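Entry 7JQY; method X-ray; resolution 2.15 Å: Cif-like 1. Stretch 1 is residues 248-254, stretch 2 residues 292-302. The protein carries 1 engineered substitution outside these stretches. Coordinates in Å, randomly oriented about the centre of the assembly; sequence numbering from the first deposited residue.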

# COMPACT_ATOMS: atom_id res chain seq x y z
N MET B 248 -8.90 46.83 25.79
CA MET B 248 -9.80 47.06 24.67
C MET B 248 -11.06 46.21 24.82
O MET B 248 -11.05 45.18 25.48
CB MET B 248 -9.08 46.75 23.35
CG MET B 248 -8.97 45.27 23.03
SD MET B 248 -7.73 44.43 24.03
CE MET B 248 -6.26 45.34 23.57
N PRO B 249 -12.16 46.62 24.18
CA PRO B 249 -13.39 45.81 24.24
C PRO B 249 -13.18 44.43 23.64
O PRO B 249 -12.51 44.26 22.62
CB PRO B 249 -14.40 46.63 23.42
CG PRO B 249 -13.87 48.02 23.44
CD PRO B 249 -12.38 47.90 23.47
N VAL B 250 -13.78 43.43 24.29
CA VAL B 250 -13.62 42.03 23.93
C VAL B 250 -14.99 41.40 23.80
O VAL B 250 -15.89 41.66 24.62
CB VAL B 250 -12.77 41.27 24.97
CG1 VAL B 250 -12.74 39.78 24.65
CG2 VAL B 250 -11.36 41.86 25.02
N LEU B 251 -15.17 40.59 22.76
CA LEU B 251 -16.38 39.83 22.51
C LEU B 251 -16.04 38.35 22.56
O LEU B 251 -15.04 37.93 21.98
CB LEU B 251 -16.99 40.19 21.15
CG LEU B 251 -18.15 39.33 20.62
CD1 LEU B 251 -19.41 39.56 21.42
CD2 LEU B 251 -18.39 39.60 19.13
N ALA B 252 -16.86 37.57 23.29
CA ALA B 252 -16.67 36.13 23.44
C ALA B 252 -17.89 35.40 22.90
O ALA B 252 -19.03 35.71 23.29
CB ALA B 252 -16.45 35.76 24.91
N LEU B 253 -17.66 34.42 22.01
CA LEU B 253 -18.75 33.68 21.36
C LEU B 253 -18.44 32.19 21.31
O LEU B 253 -17.28 31.80 21.13
CB LEU B 253 -18.99 34.18 19.94
CG LEU B 253 -19.30 35.66 19.73
CD1 LEU B 253 -19.24 36.00 18.24
CD2 LEU B 253 -20.66 36.00 20.30
N ALA B 254 -19.48 31.37 21.45
CA ALA B 254 -19.34 29.92 21.33
C ALA B 254 -20.72 29.31 21.14
O ALA B 254 -21.75 29.94 21.40
CB ALA B 254 -18.64 29.31 22.55
N ALA B 292 -24.05 33.12 10.01
CA ALA B 292 -25.05 34.18 10.09
C ALA B 292 -25.06 34.81 11.48
O ALA B 292 -25.08 36.04 11.63
CB ALA B 292 -26.42 33.63 9.73
N PHE B 293 -25.06 33.97 12.53
CA PHE B 293 -24.96 34.48 13.89
C PHE B 293 -23.65 35.22 14.11
O PHE B 293 -23.62 36.30 14.71
CB PHE B 293 -25.08 33.32 14.88
CG PHE B 293 -24.74 33.68 16.30
CD1 PHE B 293 -23.44 33.61 16.76
CD2 PHE B 293 -25.75 34.06 17.18
CE1 PHE B 293 -23.14 33.95 18.07
CE2 PHE B 293 -25.45 34.40 18.49
CZ PHE B 293 -24.15 34.33 18.94
N LEU B 294 -22.55 34.64 13.62
CA LEU B 294 -21.24 35.22 13.84
C LEU B 294 -21.11 36.55 13.12
O LEU B 294 -20.59 37.53 13.68
CB LEU B 294 -20.17 34.26 13.35
CG LEU B 294 -18.74 34.76 13.38
CD1 LEU B 294 -18.41 35.19 14.79
CD2 LEU B 294 -17.81 33.65 12.90
N THR B 295 -21.55 36.59 11.87
CA THR B 295 -21.44 37.82 11.11
C THR B 295 -22.23 38.91 11.81
O THR B 295 -21.78 40.06 11.89
CB THR B 295 -21.90 37.61 9.67
OG1 THR B 295 -20.88 36.90 8.97
CG2 THR B 295 -22.12 38.94 8.95
N ARG B 296 -23.40 38.55 12.33
CA ARG B 296 -24.24 39.52 13.02
C ARG B 296 -23.58 40.03 14.30
O ARG B 296 -23.66 41.22 14.63
CB ARG B 296 -25.61 38.92 13.34
CG ARG B 296 -26.55 39.86 14.07
CD ARG B 296 -26.77 41.14 13.27
NE ARG B 296 -27.62 42.09 13.98
CZ ARG B 296 -27.92 43.30 13.52
NH1 ARG B 296 -27.45 43.71 12.35
NH2 ARG B 296 -28.70 44.10 14.23
N GLN B 297 -22.93 39.13 15.02
CA GLN B 297 -22.25 39.46 16.26
C GLN B 297 -21.02 40.32 16.00
O GLN B 297 -20.80 41.31 16.70
CB GLN B 297 -21.89 38.16 16.98
CG GLN B 297 -23.11 37.53 17.64
CD GLN B 297 -23.56 38.34 18.82
OE1 GLN B 297 -22.77 39.11 19.38
NE2 GLN B 297 -24.81 38.17 19.24
N LEU B 298 -20.28 40.03 14.93
CA LEU B 298 -19.06 40.80 14.68
C LEU B 298 -19.38 42.23 14.23
O LEU B 298 -18.78 43.19 14.73
CB LEU B 298 -18.20 40.10 13.63
CG LEU B 298 -17.48 38.82 14.03
CD1 LEU B 298 -16.78 38.20 12.83
CD2 LEU B 298 -16.47 39.08 15.14
N LEU B 299 -20.35 42.39 13.33
CA LEU B 299 -20.67 43.73 12.84
C LEU B 299 -21.22 44.61 13.96
O LEU B 299 -20.85 45.79 14.05
CB LEU B 299 -21.63 43.65 11.66
CG LEU B 299 -20.92 43.14 10.39
CD1 LEU B 299 -21.86 42.92 9.22
CD2 LEU B 299 -19.80 44.10 10.00
N ASP B 300 -22.07 44.06 14.83
CA ASP B 300 -22.58 44.82 15.96
C ASP B 300 -21.46 45.23 16.90
O ASP B 300 -21.42 46.36 17.39
CB ASP B 300 -23.58 43.97 16.75
CG ASP B 300 -24.98 44.13 16.28
OD1 ASP B 300 -25.28 45.20 15.71
OD2 ASP B 300 -25.77 43.19 16.46
N PHE B 301 -20.51 44.32 17.12
CA PHE B 301 -19.38 44.59 18.00
C PHE B 301 -18.45 45.65 17.41
O PHE B 301 -17.87 46.44 18.16
CB PHE B 301 -18.65 43.28 18.26
CG PHE B 301 -17.48 43.40 19.17
CD1 PHE B 301 -17.58 44.10 20.36
CD2 PHE B 301 -16.28 42.78 18.86
CE1 PHE B 301 -16.50 44.19 21.21
CE2 PHE B 301 -15.20 42.87 19.70
CZ PHE B 301 -15.31 43.58 20.88
N PHE B 302 -18.31 45.69 16.09
CA PHE B 302 -17.35 46.59 15.47
C PHE B 302 -17.88 48.01 15.25
O PHE B 302 -17.10 48.89 14.92
CB PHE B 302 -16.87 46.01 14.13
CG PHE B 302 -15.98 44.79 14.27
CD1 PHE B 302 -15.40 44.47 15.48
CD2 PHE B 302 -15.73 43.98 13.17
CE1 PHE B 302 -14.58 43.36 15.60
CE2 PHE B 302 -14.91 42.87 13.29
CZ PHE B 302 -14.34 42.56 14.50

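The centre of this contact is the ring of Phe-301 lying against Leu-251. The CB of Leu-251 sits 3.5 Å from the centroid of the Phe-301 ring and only 13° off the ring normal, so the CB methylene sits almost squarely over one face, a CH-pi contact. The closest side-chain atoms of the pair, Leu-251 CB and Phe-301 CD2, are also 3.5 Å apart, which is full van der Waals contact. Phe-301 reaches this position with chi1 at -179° (t), which carries the ring from the helix to the strand, and it is the residue with the most area covered by the opposite stretch. Its tip goes as far as the strand backbone: Phe-301 CZ lies 3.5 Å from Leu-251 N, and Val-250 C is 3.7 Å from Phe-301 CZ.

Leu-253 makes the second apolar cluster, two residues further along the strand and about two turns back along the helix. Alternation in an extended strand explains the spacing: Leu-251 and Leu-253 both direct CA-to-CB toward the helix, whereas Val-250, just before Leu-251, directs its own away. Leu-253 CD1 touches Leu-294 CD1 at 3.6 Å, and Leu-253 CD2 approaches Phe-293 CE1 at 3.9 Å, obliquely to that ring. Leu-294 leaves the helix sideways, yet the end of its side chain comes nearer and completes the contact. Leu-298 likewise starts sideways and adds a looser touch, its CD2 being 4.5 Å from Leu-251 CD2.

These pairings follow from the backbone arrangement. The strand segment through Leu-251 and Leu-253 and the helix segment that spans stretch 2 run nearly antiparallel, at 168° between their N-to-C directions, with a closest axial approach of 9.9 Å. That gap is filled by side chains. In register, Leu-251 CA is 7.2 Å from Phe-301 CA, and Leu-253 CA is 8.1 Å from Leu-294 CA. Phe-293, Gln-297 and Phe-301 recur every four positions, so all three point CA-to-CB toward the strand; hydrogen bonds from Gln-297 N to Phe-293 O (2.9 Å) and from Phe-301 N to Gln-297 O (3.1 Å) hold this row in place.

Toward the polar edge, Gln-297 brings its CB to 3.6 Å from Leu-253 CD1, while its amide oxygen OE1 comes to 3.9 Å from Leu-253 CD2 and 4.0 Å from Leu-251 CD1. Its backbone O stands 3.8 Å from Leu-251 CD2. Pro-249 lies at the Phe-301 end of the contact, with CB 3.9 Å from Phe-301 CE1 and its carbonyl O 3.4 Å from Phe-301 CZ, at the ring edge, where the ring hydrogens carry slight positive charge. No hydrogen bond crosses between the stretches; the contact, which buries 374 Å² over both sides together, rests on van der Waals packing, most of it apolar. The charged pair stays within the helix and out of the interface: Arg-296 NE and Asp-300 OD2 form a salt bridge at 3.3 Å, but the oxygen lies well out of the guanidinium plane, so the attraction is of charges alone.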